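Side-chain contacts in beta sliding clamp (PDB 6DJ8), which probably forms a ring-shaped head-to-tail homodimer around DNA, tethering DNA polymerases and other proteins to it and making replication processive: residues Ile167-His172 against Val352-Val357; Gly200-Ile205 against Ile348-Glu353; Val183-Asp188 against Leu193-Thr198; Leu373-Pro378 against Phe383-Met388. All coordinates share one frame; numbering follows the deposited sequence. Where two conformers were deposited one is given.

Contact 1. Residues Ile167-His172 against Val352-Val357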
# COMPACT_ATOMS: atom_id res chain seq x y z
N ILE A 167 -6.83 20.39 -14.25
CA ILE A 167 -8.09 20.15 -14.95
C ILE A 167 -8.62 18.73 -14.72
O ILE A 167 -9.81 18.55 -14.45
CB ILE A 167 -7.92 20.44 -16.45
CG1 ILE A 167 -7.91 21.95 -16.71
CG2 ILE A 167 -9.05 19.81 -17.24
CD1 ILE A 167 -9.29 22.58 -16.68
N ALA A 168 -7.75 17.72 -14.78
CA ALA A 168 -8.23 16.33 -14.86
C ALA A 168 -9.10 15.95 -13.67
O ALA A 168 -10.16 15.33 -13.84
CB ALA A 168 -7.04 15.37 -14.98
N PHE A 169 -8.68 16.30 -12.45
CA PHE A 169 -9.39 15.82 -11.27
C PHE A 169 -10.83 16.31 -11.19
O PHE A 169 -11.66 15.66 -10.53
CB PHE A 169 -8.63 16.21 -9.99
CG PHE A 169 -8.79 17.67 -9.61
CD1 PHE A 169 -7.91 18.63 -10.09
CD2 PHE A 169 -9.82 18.07 -8.75
CE1 PHE A 169 -8.06 20.00 -9.73
CE2 PHE A 169 -9.96 19.40 -8.36
CZ PHE A 169 -9.09 20.37 -8.87
N SER A 170 -11.17 17.43 -11.84
CA SER A 170 -12.52 17.96 -11.75
C SER A 170 -13.53 17.28 -12.67
O SER A 170 -14.74 17.46 -12.47
CB SER A 170 -12.53 19.45 -12.11
OG SER A 170 -12.04 20.24 -11.06
N ALA A 171 -13.08 16.55 -13.69
CA ALA A 171 -14.05 15.94 -14.60
C ALA A 171 -14.85 14.90 -13.85
O ALA A 171 -14.38 14.31 -12.86
CB ALA A 171 -13.34 15.32 -15.81
N HIS A 172 -16.08 14.68 -14.29
CA HIS A 172 -16.86 13.61 -13.70
C HIS A 172 -16.14 12.27 -13.89
O HIS A 172 -15.50 12.03 -14.92
CB HIS A 172 -18.26 13.56 -14.32
CG HIS A 172 -19.26 12.86 -13.46
ND1 HIS A 172 -19.25 11.50 -13.28
CD2 HIS A 172 -20.25 13.34 -12.68
CE1 HIS A 172 -20.22 11.16 -12.45
NE2 HIS A 172 -20.84 12.27 -12.06
N VAL A 352 -10.18 19.57 -0.36
CA VAL A 352 -8.82 19.05 -0.25
C VAL A 352 -8.24 18.76 -1.62
O VAL A 352 -7.09 19.10 -1.91
CB VAL A 352 -8.80 17.79 0.64
CG1 VAL A 352 -7.45 17.09 0.55
CG2 VAL A 352 -9.14 18.14 2.11
N GLU A 353 -9.02 18.08 -2.48
CA GLU A 353 -8.52 17.79 -3.82
C GLU A 353 -8.14 19.06 -4.55
O GLU A 353 -7.11 19.12 -5.23
CB GLU A 353 -9.56 17.04 -4.65
CG GLU A 353 -9.21 15.65 -4.97
CD GLU A 353 -10.01 15.13 -6.17
OE1 GLU A 353 -9.39 14.44 -7.03
OE2 GLU A 353 -11.23 15.44 -6.23
N ALA A 354 -8.98 20.10 -4.44
CA ALA A 354 -8.70 21.32 -5.18
C ALA A 354 -7.44 21.99 -4.64
O ALA A 354 -6.52 22.30 -5.40
CB ALA A 354 -9.91 22.26 -5.12
N ILE A 355 -7.35 22.17 -3.32
CA ILE A 355 -6.20 22.94 -2.85
C ILE A 355 -4.90 22.17 -3.04
O ILE A 355 -3.83 22.78 -3.08
CB ILE A 355 -6.38 23.37 -1.39
CG1 ILE A 355 -6.21 22.17 -0.46
CG2 ILE A 355 -7.73 24.05 -1.19
CD1 ILE A 355 -6.33 22.57 0.99
N SER A 356 -4.96 20.84 -3.21
CA SER A 356 -3.74 20.08 -3.40
C SER A 356 -3.04 20.39 -4.72
O SER A 356 -1.87 20.02 -4.88
CB SER A 356 -4.03 18.57 -3.31
OG SER A 356 -4.56 18.10 -4.54
N VAL A 357 -3.69 21.06 -5.67
CA VAL A 357 -2.99 21.41 -6.90
C VAL A 357 -2.41 22.81 -6.87
O VAL A 357 -1.69 23.18 -7.80
CB VAL A 357 -3.91 21.22 -8.13
CG1 VAL A 357 -4.52 19.82 -8.10
CG2 VAL A 357 -4.99 22.30 -8.20
O HOH W 1 -11.04 13.64 -9.10
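Phe169 sets CG between its backbone N and carbonyl carbon (chi1 76°), which turns the ring toward helix 348-355, while Glu353, at a chi1 of -112° far from a staggered value, continues in an extended chain that brings its carboxylate alongside the CB and CD2 side of that ring. The two side chains thus pass in opposite directions. Glu353 OE1 lies 3.5 Å from Phe169 CB and Glu353 OE2 3.9 Å from Phe169 CD2, with the carboxylate and ring planes 67° apart. Farther along the ring, Phe169 CZ comes to 3.8 Å from Ala354 CA, and Phe169 CE1 to 3.9 Å from Val357 CG1; both approach obliquely, carbon to carbon. Glu353 O sits above one ring face toward the rim, with Ser170 OG similarly placed over the opposite face.

The contact joins the turn after helix 157-167 in the central domain to helix 348-355 in the C-terminal domain; helices of this kind line the DNA-facing inner wall of the ring in this family. A water bridges the two sides, donating to Phe169 O at 2.6 Å and to Glu353 OE1 at 2.8 Å. Glu353 OE2 is engaged by Arg202 in a salt bridge, so the two carboxylate oxygens have different partners. Ser356 OG donates to Glu353 O over 2.8 Å, three residues back in the chain.

Contact 2. Residues Gly200-Ile205 against Ile348-Glu353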
# COMPACT_ATOMS: atom_id res chain seq x y z
N GLY A 200 -20.34 18.76 -12.23
CA GLY A 200 -21.59 19.33 -11.81
C GLY A 200 -21.55 20.01 -10.46
O GLY A 200 -22.44 20.81 -10.16
N HIS A 201 -20.56 19.71 -9.64
CA HIS A 201 -20.47 20.30 -8.31
C HIS A 201 -19.21 21.11 -8.08
O HIS A 201 -19.24 22.08 -7.31
CB HIS A 201 -20.59 19.18 -7.28
CG HIS A 201 -21.90 18.47 -7.35
ND1 HIS A 201 -22.14 17.46 -8.26
CD2 HIS A 201 -23.05 18.62 -6.65
CE1 HIS A 201 -23.38 17.03 -8.13
NE2 HIS A 201 -23.95 17.72 -7.15
N ARG A 202 -18.11 20.74 -8.72
CA ARG A 202 -16.87 21.47 -8.67
C ARG A 202 -16.34 21.55 -10.10
O ARG A 202 -16.65 20.70 -10.94
CB ARG A 202 -15.86 20.81 -7.71
CG ARG A 202 -15.76 19.26 -7.78
CD ARG A 202 -14.74 18.80 -8.80
NE ARG A 202 -14.52 17.33 -8.74
CZ ARG A 202 -13.70 16.75 -7.87
NH1 ARG A 202 -13.03 17.50 -6.99
NH2 ARG A 202 -13.55 15.42 -7.87
N MET A 203 -15.57 22.60 -10.37
CA MET A 203 -15.19 22.91 -11.74
C MET A 203 -13.83 23.60 -11.77
O MET A 203 -13.57 24.51 -10.98
CB MET A 203 -16.24 23.81 -12.42
CG MET A 203 -15.74 24.46 -13.72
SD MET A 203 -16.97 25.59 -14.49
CE MET A 203 -18.25 24.44 -14.90
N SER A 204 -12.99 23.19 -12.72
CA SER A 204 -11.73 23.86 -13.01
C SER A 204 -11.79 24.57 -14.37
O SER A 204 -12.39 24.07 -15.33
CB SER A 204 -10.58 22.85 -12.99
OG SER A 204 -10.25 22.47 -11.63
N ILE A 205 -11.20 25.76 -14.42
CA ILE A 205 -11.09 26.57 -15.64
C ILE A 205 -9.64 27.02 -15.77
O ILE A 205 -9.14 27.75 -14.90
CB ILE A 205 -12.02 27.79 -15.60
CG1 ILE A 205 -13.47 27.35 -15.48
CG2 ILE A 205 -11.82 28.65 -16.85
CD1 ILE A 205 -14.34 28.33 -14.79
N ILE A 348 -15.58 18.17 1.88
CA ILE A 348 -14.17 18.27 2.25
C ILE A 348 -13.28 17.57 1.23
O ILE A 348 -12.13 17.99 1.02
CB ILE A 348 -13.91 17.70 3.66
CG1 ILE A 348 -12.51 18.09 4.12
CG2 ILE A 348 -14.05 16.18 3.67
CD1 ILE A 348 -12.23 17.82 5.62
N SER A 349 -13.76 16.52 0.57
CA SER A 349 -12.90 15.88 -0.43
C SER A 349 -12.67 16.83 -1.61
O SER A 349 -11.53 16.97 -2.08
CB SER A 349 -13.52 14.56 -0.90
OG SER A 349 -13.51 13.60 0.14
N TYR A 350 -13.72 17.52 -2.06
CA TYR A 350 -13.55 18.51 -3.13
C TYR A 350 -12.57 19.59 -2.71
O TYR A 350 -11.68 19.98 -3.47
CB TYR A 350 -14.89 19.13 -3.48
CG TYR A 350 -15.91 18.21 -4.12
CD1 TYR A 350 -15.54 16.98 -4.66
CD2 TYR A 350 -17.26 18.59 -4.20
CE1 TYR A 350 -16.47 16.14 -5.24
CE2 TYR A 350 -18.20 17.76 -4.78
CZ TYR A 350 -17.80 16.54 -5.31
OH TYR A 350 -18.73 15.72 -5.89
N PHE A 351 -12.74 20.11 -1.49
CA PHE A 351 -11.89 21.18 -0.98
C PHE A 351 -10.44 20.73 -0.97
O PHE A 351 -9.56 21.40 -1.53
CB PHE A 351 -12.38 21.56 0.43
CG PHE A 351 -11.94 22.92 0.92
CD1 PHE A 351 -11.35 23.86 0.08
CD2 PHE A 351 -12.15 23.27 2.25
CE1 PHE A 351 -10.97 25.11 0.56
CE2 PHE A 351 -11.78 24.54 2.75
CZ PHE A 351 -11.18 25.45 1.91
N VAL A 352 -10.18 19.57 -0.36
CA VAL A 352 -8.82 19.05 -0.25
C VAL A 352 -8.24 18.76 -1.62
O VAL A 352 -7.09 19.10 -1.91
CB VAL A 352 -8.80 17.79 0.64
CG1 VAL A 352 -7.45 17.09 0.55
CG2 VAL A 352 -9.14 18.14 2.11
N GLU A 353 -9.02 18.08 -2.48
CA GLU A 353 -8.52 17.79 -3.82
C GLU A 353 -8.14 19.06 -4.55
O GLU A 353 -7.11 19.12 -5.23
CB GLU A 353 -9.56 17.04 -4.65
CG GLU A 353 -9.21 15.65 -4.97
CD GLU A 353 -10.01 15.13 -6.17
OE1 GLU A 353 -9.39 14.44 -7.03
OE2 GLU A 353 -11.23 15.44 -6.23
O HOH W 2 -12.95 20.22 -6.11
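Arg202 reaches from the start of strand 202-211, an inner strand of the large antiparallel sheet, across to Tyr350 and Glu353 on helix 348-355, a strand-to-helix contact at the junction of the central and C-terminal domains. From CB, which packs near Leu386 O of the adjoining strand, the chain turns with CG between the backbone N and the carbonyl carbon. That rotation sets Arg202 CG over the middle of the Tyr350 ring, 3.8 Å from its centroid and 9° off the ring normal, a CH-pi contact. A bend at chi2 carries the chain across the ring, with Arg202 NE 4.2 Å from Tyr350 CE1. At the tip the guanidinium is inclined to the ring by 42°, and Tyr350 CD1 lies over its face, 3.5 Å from Arg202 NH1.

The edge of the guanidinium forms a salt bridge. Arg202 NH1 and NH2 both donate end-on to the single atom Glu353 OE2, each at 2.8 Å; the bonds are bent to 138°, as sharing one acceptor requires. NH2 meets the syn lone pair of Glu353 OE2, whereas NH1 approaches from above the carboxylate plane. Beside Arg202, His201 CB touches Tyr350 CE2 at 3.7 Å, and Tyr350 OH is bonded to Asn199 ND2. The bound peptide hydrogen-bonds to the backbone of Gly200 and packs on His201 and Met203, placing this contact beside its pocket. A water in the guanidinium plane accepts from Arg202 NH1 and donates to Tyr350 O, 2.9 Å from that oxygen.

Contact 3. Residues Val183-Asp188 against Leu193-Thr198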
# COMPACT_ATOMS: atom_id res chain seq x y z
N VAL A 183 -12.99 16.62 -20.91
CA VAL A 183 -12.35 17.92 -20.75
C VAL A 183 -12.78 18.76 -21.95
O VAL A 183 -12.68 18.30 -23.09
CB VAL A 183 -10.83 17.78 -20.69
CG1 VAL A 183 -10.18 19.14 -20.63
CG2 VAL A 183 -10.42 16.92 -19.48
N TYR A 184 -13.31 19.95 -21.68
CA TYR A 184 -13.85 20.81 -22.74
C TYR A 184 -12.79 21.80 -23.21
O TYR A 184 -12.22 22.55 -22.41
CB TYR A 184 -15.10 21.54 -22.24
CG TYR A 184 -15.76 22.46 -23.25
CD1 TYR A 184 -16.03 22.02 -24.54
CD2 TYR A 184 -16.16 23.75 -22.89
CE1 TYR A 184 -16.66 22.86 -25.48
CE2 TYR A 184 -16.78 24.59 -23.81
CZ TYR A 184 -17.02 24.14 -25.11
OH TYR A 184 -17.64 24.95 -26.03
N PHE A 185 -12.50 21.78 -24.51
CA PHE A 185 -11.59 22.72 -25.13
C PHE A 185 -12.38 23.82 -25.83
O PHE A 185 -13.19 23.54 -26.71
CB PHE A 185 -10.69 22.03 -26.15
CG PHE A 185 -9.63 21.17 -25.53
CD1 PHE A 185 -9.96 19.96 -24.94
CD2 PHE A 185 -8.31 21.61 -25.49
CE1 PHE A 185 -8.96 19.17 -24.35
CE2 PHE A 185 -7.33 20.83 -24.90
CZ PHE A 185 -7.66 19.61 -24.34
N SER A 186 -12.09 25.07 -25.48
CA SER A 186 -12.77 26.21 -26.09
C SER A 186 -11.77 27.36 -26.21
O SER A 186 -10.58 27.20 -25.93
CB SER A 186 -14.01 26.59 -25.27
OG SER A 186 -14.99 27.19 -26.08
N LYS A 187 -12.29 28.53 -26.58
CA LYS A 187 -11.55 29.77 -26.80
C LYS A 187 -12.26 30.89 -26.06
O LYS A 187 -13.49 30.98 -26.12
CB LYS A 187 -11.52 30.12 -28.30
CG LYS A 187 -10.16 30.27 -28.91
CD LYS A 187 -10.25 30.13 -30.42
CE LYS A 187 -11.22 31.11 -31.03
NZ LYS A 187 -11.16 31.07 -32.52
N ASP A 188 -11.51 31.76 -25.37
CA ASP A 188 -12.14 32.87 -24.67
C ASP A 188 -12.38 34.02 -25.65
O ASP A 188 -12.16 33.89 -26.85
CB ASP A 188 -11.31 33.32 -23.46
CG ASP A 188 -9.98 33.97 -23.83
OD1 ASP A 188 -9.65 34.12 -25.03
OD2 ASP A 188 -9.28 34.41 -22.89
N LEU A 193 -6.85 29.74 -26.03
CA LEU A 193 -7.30 28.39 -25.77
C LEU A 193 -7.63 28.20 -24.29
O LEU A 193 -6.86 28.58 -23.40
CB LEU A 193 -6.23 27.41 -26.21
CG LEU A 193 -6.60 25.97 -25.91
CD1 LEU A 193 -7.78 25.57 -26.79
CD2 LEU A 193 -5.40 25.09 -26.18
N LEU A 194 -8.76 27.56 -24.03
CA LEU A 194 -9.28 27.44 -22.69
C LEU A 194 -9.76 26.01 -22.43
O LEU A 194 -10.40 25.39 -23.28
CB LEU A 194 -10.41 28.46 -22.50
CG LEU A 194 -11.37 28.42 -21.34
CD1 LEU A 194 -11.80 29.82 -21.00
CD2 LEU A 194 -12.56 27.63 -21.83
N LEU A 195 -9.44 25.50 -21.24
CA LEU A 195 -9.87 24.18 -20.80
C LEU A 195 -10.81 24.31 -19.61
O LEU A 195 -10.56 25.10 -18.70
CB LEU A 195 -8.68 23.29 -20.44
CG LEU A 195 -7.91 22.69 -21.61
CD1 LEU A 195 -7.07 23.73 -22.36
CD2 LEU A 195 -7.05 21.54 -21.15
N VAL A 196 -11.88 23.52 -19.61
CA VAL A 196 -12.86 23.51 -18.53
C VAL A 196 -13.17 22.06 -18.19
O VAL A 196 -13.26 21.21 -19.08
CB VAL A 196 -14.15 24.24 -18.94
CG1 VAL A 196 -15.22 24.12 -17.84
CG2 VAL A 196 -13.85 25.71 -19.24
N SER A 197 -13.32 21.76 -16.90
CA SER A 197 -13.83 20.45 -16.50
C SER A 197 -14.71 20.59 -15.28
O SER A 197 -14.48 21.45 -14.42
CB SER A 197 -12.70 19.46 -16.20
OG SER A 197 -11.87 19.95 -15.17
N THR A 198 -15.70 19.71 -15.17
CA THR A 198 -16.60 19.76 -14.03
C THR A 198 -17.30 18.42 -13.89
O THR A 198 -17.46 17.67 -14.85
CB THR A 198 -17.65 20.86 -14.18
OG1 THR A 198 -18.47 20.93 -13.01
CG2 THR A 198 -18.54 20.53 -15.38
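Tyr184 and Val196, like Ser186 and Leu194, form hydrogen-bonded antiparallel pairs between strand segments whose directions differ by 149°, with Phe185-Leu195 as the non-hydrogen-bonded pair between them. This is the beta hairpin of strands 182-187 and 192-198, part of the broad sheet that runs through the central and C-terminal domains. Tyr184 N donates to Val196 O at 2.9 Å and 168°, nearly straight. The bond from Leu194 N to Ser186 O is short, 2.7 Å, although its donor stands 36° out of the carbonyl plane.

On the face bearing Phe185 and Leu195, both side chains have CG beside the backbone N, anti to the carbonyl carbon, a shared torsion that sends them side by side in the same direction. Leu195 CG lies over one face of the Phe185 ring, 4.1 Å from its centroid, a CH-pi contact offset toward the rim. Leu193 CD1 is instead at the ring edge, 4.2 Å from Phe185 CD2. Val183 CG1 adds to the same cluster at 4.0 Å from Leu195 CD2, and helix 157-167 packs on it through Val163 and Ile167. The other face carries Tyr184, with Val196 CB at its ring edge and its OH bonded to Asn217; Tyr265 stacks on that ring. Nearer the turn, Ser186 CB meets Leu194 CD2 at 3.9 Å. Back on the face of Phe185, Leu193 CD1 lies 3.4 Å from Ser186 O.

Contact 4. Residues Leu373-Pro378 against Phe383-Met388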
# COMPACT_ATOMS: atom_id res chain seq x y z
N LEU A 373 -18.28 28.86 -4.15
CA LEU A 373 -16.98 29.21 -3.61
C LEU A 373 -15.95 29.21 -4.74
O LEU A 373 -15.89 28.25 -5.52
CB LEU A 373 -16.58 28.21 -2.52
CG LEU A 373 -15.66 28.64 -1.40
CD1 LEU A 373 -16.38 29.64 -0.55
CD2 LEU A 373 -15.23 27.44 -0.58
N LYS A 374 -15.15 30.27 -4.82
CA LYS A 374 -14.13 30.38 -5.85
C LYS A 374 -12.75 30.31 -5.22
O LYS A 374 -12.46 31.05 -4.28
CB LYS A 374 -14.28 31.68 -6.65
CG LYS A 374 -13.14 31.90 -7.64
CD LYS A 374 -13.50 33.03 -8.62
CE LYS A 374 -13.00 34.38 -8.13
NZ LYS A 374 -11.53 34.38 -7.85
N LEU A 375 -11.93 29.42 -5.74
CA LEU A 375 -10.55 29.25 -5.30
C LEU A 375 -9.60 29.69 -6.40
O LEU A 375 -9.76 29.27 -7.55
CB LEU A 375 -10.25 27.79 -4.95
CG LEU A 375 -10.66 27.19 -3.62
CD1 LEU A 375 -12.08 27.51 -3.29
CD2 LEU A 375 -10.41 25.62 -3.64
N SER A 376 -8.60 30.48 -6.03
CA SER A 376 -7.61 30.93 -6.99
C SER A 376 -6.31 31.24 -6.26
O SER A 376 -6.28 31.39 -5.03
CB SER A 376 -8.10 32.17 -7.74
OG SER A 376 -8.50 33.16 -6.81
N GLU A 377 -5.25 31.36 -7.04
CA GLU A 377 -3.91 31.77 -6.64
C GLU A 377 -3.78 33.28 -6.83
O GLU A 377 -4.28 33.82 -7.83
CB GLU A 377 -2.85 31.05 -7.48
CG GLU A 377 -2.66 29.59 -7.11
CD GLU A 377 -1.75 28.82 -8.07
OE1 GLU A 377 -1.69 29.19 -9.26
OE2 GLU A 377 -1.10 27.84 -7.64
N PRO A 378 -3.18 33.97 -5.86
CA PRO A 378 -2.89 35.40 -6.04
C PRO A 378 -1.98 35.60 -7.25
O PRO A 378 -1.04 34.84 -7.47
CB PRO A 378 -2.19 35.81 -4.74
CG PRO A 378 -2.75 34.86 -3.71
CD PRO A 378 -2.87 33.56 -4.47
N PHE A 383 -6.14 30.49 -13.74
CA PHE A 383 -6.74 29.32 -13.11
C PHE A 383 -7.85 29.73 -12.15
O PHE A 383 -7.64 30.59 -11.28
CB PHE A 383 -5.68 28.49 -12.41
CG PHE A 383 -6.22 27.30 -11.68
CD1 PHE A 383 -7.09 26.42 -12.30
CD2 PHE A 383 -5.83 27.05 -10.38
CE1 PHE A 383 -7.58 25.31 -11.62
CE2 PHE A 383 -6.30 25.94 -9.70
CZ PHE A 383 -7.18 25.07 -10.31
N THR A 384 -9.01 29.11 -12.30
CA THR A 384 -10.13 29.29 -11.39
C THR A 384 -10.70 27.93 -11.03
O THR A 384 -10.91 27.09 -11.92
CB THR A 384 -11.22 30.17 -12.01
OG1 THR A 384 -10.70 31.47 -12.22
CG2 THR A 384 -12.43 30.26 -11.11
N HIS A 385 -10.96 27.70 -9.75
CA HIS A 385 -11.67 26.51 -9.30
C HIS A 385 -12.89 26.92 -8.48
O HIS A 385 -12.79 27.73 -7.55
CB HIS A 385 -10.78 25.57 -8.49
CG HIS A 385 -11.41 24.23 -8.25
ND1 HIS A 385 -11.44 23.23 -9.21
CD2 HIS A 385 -12.09 23.75 -7.18
CE1 HIS A 385 -12.07 22.18 -8.71
NE2 HIS A 385 -12.47 22.47 -7.48
N LEU A 386 -14.03 26.34 -8.82
CA LEU A 386 -15.31 26.63 -8.21
C LEU A 386 -15.82 25.38 -7.52
O LEU A 386 -15.68 24.27 -8.05
CB LEU A 386 -16.32 27.11 -9.25
CG LEU A 386 -15.91 28.29 -10.13
CD1 LEU A 386 -16.98 28.58 -11.19
CD2 LEU A 386 -15.65 29.56 -9.29
N ILE A 387 -16.40 25.56 -6.34
CA ILE A 387 -17.01 24.48 -5.58
C ILE A 387 -18.37 24.95 -5.11
O ILE A 387 -18.48 25.98 -4.42
CB ILE A 387 -16.14 24.06 -4.38
CG1 ILE A 387 -14.74 23.64 -4.85
CG2 ILE A 387 -16.81 22.93 -3.62
CD1 ILE A 387 -13.74 23.42 -3.72
N MET A 388 -19.41 24.21 -5.47
CA MET A 388 -20.74 24.55 -4.99
C MET A 388 -20.86 24.14 -3.53
O MET A 388 -20.44 23.03 -3.16
CB MET A 388 -21.82 23.88 -5.85
CG MET A 388 -23.23 24.43 -5.63
SD MET A 388 -23.43 26.16 -6.14
CE MET A 388 -25.17 26.46 -5.81
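The His385 imidazole meets Leu375 CD2 obliquely, and Ile387 CD1 lies in its plane at the ring edge. The Phe169 ring also meets it, the planes about 30° apart, and His385 ND1 is hydrogen-bonded to Ser204 OG, which helps to fix the ring's rotation. Leu375 CD2 then touches Ile387 CD1 at 4.0 Å, and these two join Leu373 in an apolar patch on the sheet face that also bears His385; Ala354 of helix 348-355 packs against it.

The opposite face is built from Lys374 and Leu386, a non-hydrogen-bonded pair. With CG anti to the backbone N (chi1 174°), the lysine chain crosses Leu386 and Thr384 at a slant before bending at chi3 and chi4: Lys374 CB is 3.7 Å from Leu386 CD2, and Lys374 CD is 3.9 Å from Thr384 CG2. Lys374 NZ makes a weak hydrogen bond to Gln366. Leu373 N donates to Ile387 O and Ile387 N to Leu373 O, each at 2.9 Å, and Leu375 N reaches His385 O at 2.6 Å and 174°, short and almost straight. In the gaps, Leu386 CA approaches Leu373 O at 3.2 Å as a CA-H...O contact. The alternation is that of antiparallel strands, and the short connection makes them a beta hairpin, here the C-terminal one, whose strand 383-387 pairs with strand 202-211 to fuse the sheets of two domains.

How the contacts relate
From the N terminus, helix 157-167 leads into the turn that opens contact 1, a long loop closed only at helix 348-355. Contact 3, the local hairpin of 183-188 with 193-198, nests inside that loop. Contact 2 opens next, on strand 202-211, the neighbour of strand 192-198, and closes on the same helix; it ends on the same stretch as contact 1, sharing Val352 and Glu353. Contact 4 follows in series as the last hairpin. Strand 202-211 lies between strands 192-198 and 383-387, so contacts 3 and 4 occupy one sheet without touching, about 6 Å apart at their nearest atoms, while contacts 1 and 2 fasten helix 348-355 to the central domain.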